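Local coordinates for tail spike protein gp49 (Pseudomonas phage LKA1, PDB 4RU4) that probably serves as the phage tailspike lyase that cleaves the O-specific polysaccharide of Pseudomonas, degrading the envelope surface as the virus enters its host, at residues Phe158-Phe170 and Gly299-Val311. Numbering follows the deposited sequence.
Sequences FSGFRTSYRAGEF and GDAEVGCVPVRNV. With EDO (1,2-ethanediol), chain U.
Pro307 lies over one face of the Phe158 ring, its CG 3.8 Å from the ring centroid in a CH-pi contact, offset toward the rim. Its CB covers one face of the Arg309 guanidinium, whose plane stands 89° from the phenyl ring. The proline thus joins two flat groups where the Ig-like region, an apparent insertion, packs on a loop of the pectin lyase-like beta-helix, an example of how one small residue can serve two flat groups at once. At the edge of the Arg309 guanidinium, NH1 donates to Gly168 O at 2.7 Å, nearly in both the carbonyl and guanidinium planes, while NH2 gives a hydrogen to a water that also accepts from Gly168 N. With NE salt-bridged to Glu336, all three guanidinium nitrogens have a partner, which fixes the rotation of the group. Val306 packs CG1 against Gly168 CA at 3.6 Å and turns CG2 to CE1 of Phe170, beside strand 147-151.

A second arginine grips the same loop at its other end. Arg166, extended from CG to NE, passes the sulfur of Cys305 and reaches Ala301 O through NH1 at 3.0 Å, in a fairly straight bond (161° at the hydrogen); the oxygen lies in the guanidinium plane, yet the donor stands 55° out of the carbonyl plane. Asp155 takes NH2 in a salt bridge. Between the arginines the backbones meet through water: one molecule donates to both Arg166 O and Cys305 O, and another spans Ser164 O, at 2.8 Å, and Asp300 O, at 2.7 Å.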
loop_
_atom_site.group_PDB
_atom_site.type_symbol
_atom_site.label_atom_id
_atom_site.label_comp_id
_atom_site.label_asym_id
_atom_site.label_seq_id
_atom_site.Cartn_x
_atom_site.Cartn_y
_atom_site.Cartn_z
ATOM N N PHE B 158 29.235 -0.768 11.151
ATOM C CA PHE B 158 28.062 -1.320 10.451
ATOM C C PHE B 158 28.377 -1.662 8.958
ATOM O O PHE B 158 28.052 -2.747 8.455
ATOM C CB PHE B 158 26.871 -0.347 10.517
ATOM C CG PHE B 158 25.672 -0.783 9.673
ATOM C CD1 PHE B 158 24.816 -1.780 10.122
ATOM C CD2 PHE B 158 25.417 -0.195 8.442
ATOM C CE1 PHE B 158 23.702 -2.198 9.336
ATOM C CE2 PHE B 158 24.330 -0.604 7.653
ATOM C CZ PHE B 158 23.472 -1.597 8.110
ATOM N N SER B 159 28.966 -0.709 8.255
ATOM C CA SER B 159 29.324 -0.895 6.838
ATOM C C SER B 159 30.690 -0.313 6.488
ATOM O O SER B 159 31.049 0.790 6.935
ATOM C CB SER B 159 28.247 -0.272 5.938
ATOM O OG SER B 159 28.686 -0.228 4.599
ATOM N N GLY B 160 31.452 -1.033 5.665
ATOM C CA GLY B 160 32.760 -0.570 5.279
ATOM C C GLY B 160 32.718 0.517 4.214
ATOM O O GLY B 160 33.758 1.083 3.882
ATOM N N PHE B 161 31.536 0.798 3.660
ATOM C CA PHE B 161 31.458 1.747 2.545
ATOM C C PHE B 161 31.835 3.175 2.977
ATOM O O PHE B 161 32.363 3.938 2.177
ATOM C CB PHE B 161 30.073 1.710 1.875
ATOM C CG PHE B 161 29.889 0.557 0.893
ATOM C CD1 PHE B 161 30.396 0.646 -0.403
ATOM C CD2 PHE B 161 29.205 -0.595 1.261
ATOM C CE1 PHE B 161 30.221 -0.388 -1.312
ATOM C CE2 PHE B 161 29.011 -1.659 0.339
ATOM C CZ PHE B 161 29.535 -1.544 -0.941
ATOM N N ARG B 162 31.550 3.532 4.224
ATOM C CA ARG B 162 31.966 4.831 4.783
ATOM C C ARG B 162 32.376 4.674 6.214
ATOM O O ARG B 162 31.793 3.890 6.942
ATOM C CB ARG B 162 30.831 5.893 4.737
ATOM C CG ARG B 162 30.364 6.176 3.316
ATOM C CD ARG B 162 29.831 7.589 3.093
ATOM N NE ARG B 162 28.942 7.622 1.934
ATOM C CZ ARG B 162 28.473 8.741 1.363
ATOM N NH1 ARG B 162 28.854 9.941 1.799
ATOM N NH2 ARG B 162 27.619 8.661 0.343
ATOM N N THR B 163 33.390 5.456 6.597
ATOM C CA THR B 163 33.878 5.598 7.959
ATOM C C THR B 163 32.763 5.765 8.985
ATOM O O THR B 163 32.740 5.100 10.030
ATOM C CB THR B 163 34.769 6.885 8.044
ATOM O OG1 THR B 163 35.884 6.753 7.160
ATOM C CG2 THR B 163 35.267 7.140 9.459
ATOM N N SER B 164 31.853 6.678 8.681
ATOM C CA SER B 164 30.823 7.102 9.619
ATOM C C SER B 164 29.673 6.092 9.750
ATOM O O SER B 164 28.744 6.303 10.530
ATOM C CB SER B 164 30.259 8.461 9.190
ATOM O OG SER B 164 29.626 8.333 7.912
ATOM N N TYR B 165 29.713 5.012 8.973
ATOM C CA TYR B 165 28.641 4.013 9.061
ATOM C C TYR B 165 28.917 3.069 10.231
ATOM O O TYR B 165 29.325 1.920 10.049
ATOM C CB TYR B 165 28.485 3.232 7.742
ATOM C CG TYR B 165 27.992 4.062 6.568
ATOM C CD1 TYR B 165 27.480 5.347 6.746
ATOM C CD2 TYR B 165 28.018 3.537 5.275
ATOM C CE1 TYR B 165 27.023 6.102 5.661
ATOM C CE2 TYR B 165 27.548 4.263 4.202
ATOM C CZ TYR B 165 27.070 5.539 4.390
ATOM O OH TYR B 165 26.620 6.225 3.285
ATOM N N ARG B 166 28.700 3.578 11.436
ATOM C CA ARG B 166 29.008 2.852 12.648
ATOM C C ARG B 166 27.801 2.028 13.118
ATOM O O ARG B 166 26.656 2.350 12.796
ATOM C CB ARG B 166 29.456 3.838 13.731
ATOM C CG ARG B 166 30.737 4.608 13.331
ATOM C CD ARG B 166 31.456 5.216 14.549
ATOM N NE ARG B 166 32.641 5.944 14.100
ATOM C CZ ARG B 166 32.745 7.273 14.109
ATOM N NH1 ARG B 166 31.756 8.013 14.601
ATOM N NH2 ARG B 166 33.850 7.862 13.659
ATOM N N ALA B 167 28.079 0.988 13.893
ATOM C CA ALA B 167 27.069 0.044 14.365
ATOM C C ALA B 167 26.387 0.543 15.624
ATOM O O ALA B 167 26.934 1.354 16.364
ATOM C CB ALA B 167 27.708 -1.338 14.637
ATOM N N GLY B 168 25.187 0.032 15.867
ATOM C CA GLY B 168 24.469 0.275 17.112
ATOM C C GLY B 168 22.988 0.359 16.776
ATOM O O GLY B 168 22.602 0.098 15.638
ATOM N N GLU B 169 22.147 0.714 17.743
ATOM C CA GLU B 169 20.717 0.904 17.456
ATOM C C GLU B 169 20.007 1.493 18.667
ATOM O O GLU B 169 20.592 1.567 19.751
ATOM C CB GLU B 169 20.042 -0.443 17.082
ATOM C CG GLU B 169 20.201 -1.558 18.089
ATOM C CD GLU B 169 19.829 -2.924 17.487
ATOM O OE1 GLU B 169 18.613 -3.241 17.401
ATOM O OE2 GLU B 169 20.758 -3.655 17.059
ATOM N N PHE B 170 18.749 1.894 18.477
ATOM C CA PHE B 170 17.898 2.382 19.565
ATOM C C PHE B 170 17.052 1.277 20.195
ATOM O O PHE B 170 16.392 0.506 19.477
ATOM C CB PHE B 170 16.910 3.423 19.048
ATOM C CG PHE B 170 17.530 4.758 18.723
ATOM C CD1 PHE B 170 18.408 4.888 17.644
ATOM C CD2 PHE B 170 17.209 5.884 19.472
ATOM C CE1 PHE B 170 18.944 6.120 17.302
ATOM C CE2 PHE B 170 17.750 7.147 19.143
ATOM C CZ PHE B 170 18.620 7.260 18.054
ATOM N N GLY B 299 23.517 10.419 8.172
ATOM C CA GLY B 299 23.944 10.768 9.516
ATOM C C GLY B 299 25.285 11.490 9.516
ATOM O O GLY B 299 25.743 11.993 8.480
ATOM N N ASP B 300 25.917 11.562 10.687
ATOM C CA ASP B 300 27.206 12.247 10.786
ATOM C C ASP B 300 28.184 11.303 11.440
ATOM O O ASP B 300 27.959 10.097 11.447
ATOM C CB ASP B 300 27.086 13.552 11.583
ATOM C CG ASP B 300 26.405 13.362 12.930
ATOM O OD1 ASP B 300 26.570 12.285 13.553
ATOM O OD2 ASP B 300 25.693 14.298 13.371
ATOM N N ALA B 301 29.254 11.849 12.007
ATOM C CA ALA B 301 30.278 11.035 12.662
ATOM C C ALA B 301 30.352 11.296 14.164
ATOM O O ALA B 301 31.352 10.968 14.819
ATOM C CB ALA B 301 31.639 11.295 12.017
ATOM N N GLU B 302 29.303 11.894 14.712
ATOM C CA GLU B 302 29.282 12.208 16.135
ATOM C C GLU B 302 28.925 10.977 16.972
ATOM O O GLU B 302 28.435 9.973 16.446
ATOM C CB GLU B 302 28.308 13.360 16.391
ATOM C CG GLU B 302 28.786 14.609 15.667
ATOM C CD GLU B 302 27.891 15.797 15.843
ATOM O OE1 GLU B 302 27.116 15.827 16.822
ATOM O OE2 GLU B 302 27.965 16.709 14.994
ATOM N N VAL B 303 29.166 11.067 18.273
ATOM C CA VAL B 303 28.778 9.995 19.195
ATOM C C VAL B 303 27.303 9.621 18.968
ATOM O O VAL B 303 26.428 10.486 18.880
ATOM C CB VAL B 303 28.996 10.400 20.663
ATOM C CG1 VAL B 303 28.339 9.371 21.631
ATOM C CG2 VAL B 303 30.505 10.591 20.958
ATOM N N GLY B 304 27.052 8.330 18.830
ATOM C CA GLY B 304 25.704 7.832 18.632
ATOM C C GLY B 304 25.266 7.741 17.183
ATOM O O GLY B 304 24.066 7.611 16.908
ATOM N N CYS B 305 26.216 7.797 16.250
ATOM C CA CYS B 305 25.862 7.820 14.826
ATOM C C CYS B 305 25.536 6.433 14.272
ATOM O O CYS B 305 26.237 5.923 13.396
ATOM C CB CYS B 305 26.951 8.504 13.972
ATOM S SG CYS B 305 28.629 7.830 14.138
ATOM N N VAL B 306 24.432 5.871 14.742
ATOM C CA VAL B 306 24.060 4.486 14.452
ATOM C C VAL B 306 23.251 4.380 13.169
ATOM O O VAL B 306 22.885 5.413 12.604
ATOM C CB VAL B 306 23.279 3.891 15.638
ATOM C CG1 VAL B 306 24.196 3.875 16.867
ATOM C CG2 VAL B 306 21.974 4.683 15.906
ATOM N N PRO B 307 23.016 3.142 12.683
ATOM C CA PRO B 307 22.287 2.996 11.425
ATOM C C PRO B 307 20.843 3.504 11.496
ATOM O O PRO B 307 20.227 3.568 12.552
ATOM C CB PRO B 307 22.287 1.476 11.199
ATOM C CG PRO B 307 23.598 1.021 11.867
ATOM C CD PRO B 307 23.575 1.837 13.130
ATOM N N VAL B 308 20.317 3.853 10.337
ATOM C CA VAL B 308 18.993 4.401 10.243
ATOM C C VAL B 308 18.055 3.210 10.063
ATOM O O VAL B 308 18.195 2.474 9.076
ATOM C CB VAL B 308 18.912 5.307 9.002
ATOM C CG1 VAL B 308 17.461 5.745 8.760
ATOM C CG2 VAL B 308 19.857 6.490 9.157
ATOM N N ARG B 309 17.101 3.017 10.980
ATOM C CA ARG B 309 16.258 1.810 10.925
ATOM C C ARG B 309 14.781 2.056 11.172
ATOM O O ARG B 309 14.433 2.870 12.008
ATOM C CB ARG B 309 16.744 0.776 11.949
ATOM C CG ARG B 309 18.128 0.188 11.627
ATOM C CD ARG B 309 18.318 -1.077 12.437
ATOM N NE ARG B 309 19.581 -1.787 12.191
ATOM C CZ ARG B 309 20.718 -1.558 12.839
ATOM N NH1 ARG B 309 20.807 -0.606 13.776
ATOM N NH2 ARG B 309 21.781 -2.301 12.564
ATOM N N ASN B 310 13.932 1.292 10.483
ATOM C CA ASN B 310 12.465 1.397 10.613
ATOM C C ASN B 310 12.001 2.824 10.418
ATOM O O ASN B 310 11.092 3.295 11.095
ATOM C CB ASN B 310 11.917 0.818 11.939
ATOM C CG ASN B 310 10.379 0.650 11.922
ATOM O OD1 ASN B 310 9.792 0.293 10.896
ATOM N ND2 ASN B 310 9.727 0.977 13.040
ATOM N N VAL B 311 12.621 3.514 9.464
ATOM C CA VAL B 311 12.148 4.845 9.086
ATOM C C VAL B 311 11.363 4.691 7.788
ATOM O O VAL B 311 11.839 4.090 6.816
ATOM C CB VAL B 311 13.296 5.894 8.983
ATOM C CG1 VAL B 311 12.725 7.276 8.649
ATOM C CG2 VAL B 311 14.120 5.939 10.302
HETATM C C1 EDO U . 25.434 10.387 5.453
HETATM O O1 EDO U . 26.827 10.199 5.199
HETATM C C2 EDO U . 25.115 11.872 5.323
HETATM O O2 EDO U . 23.712 12.084 5.407
HETATM O O HOH W 1 26.522 8.076 10.431
HETATM O O HOH W 2 25.765 4.562 11.134
HETATM O O HOH W 3 34.628 10.657 14.197
HETATM O O HOH W 4 24.145 -2.215 14.232
#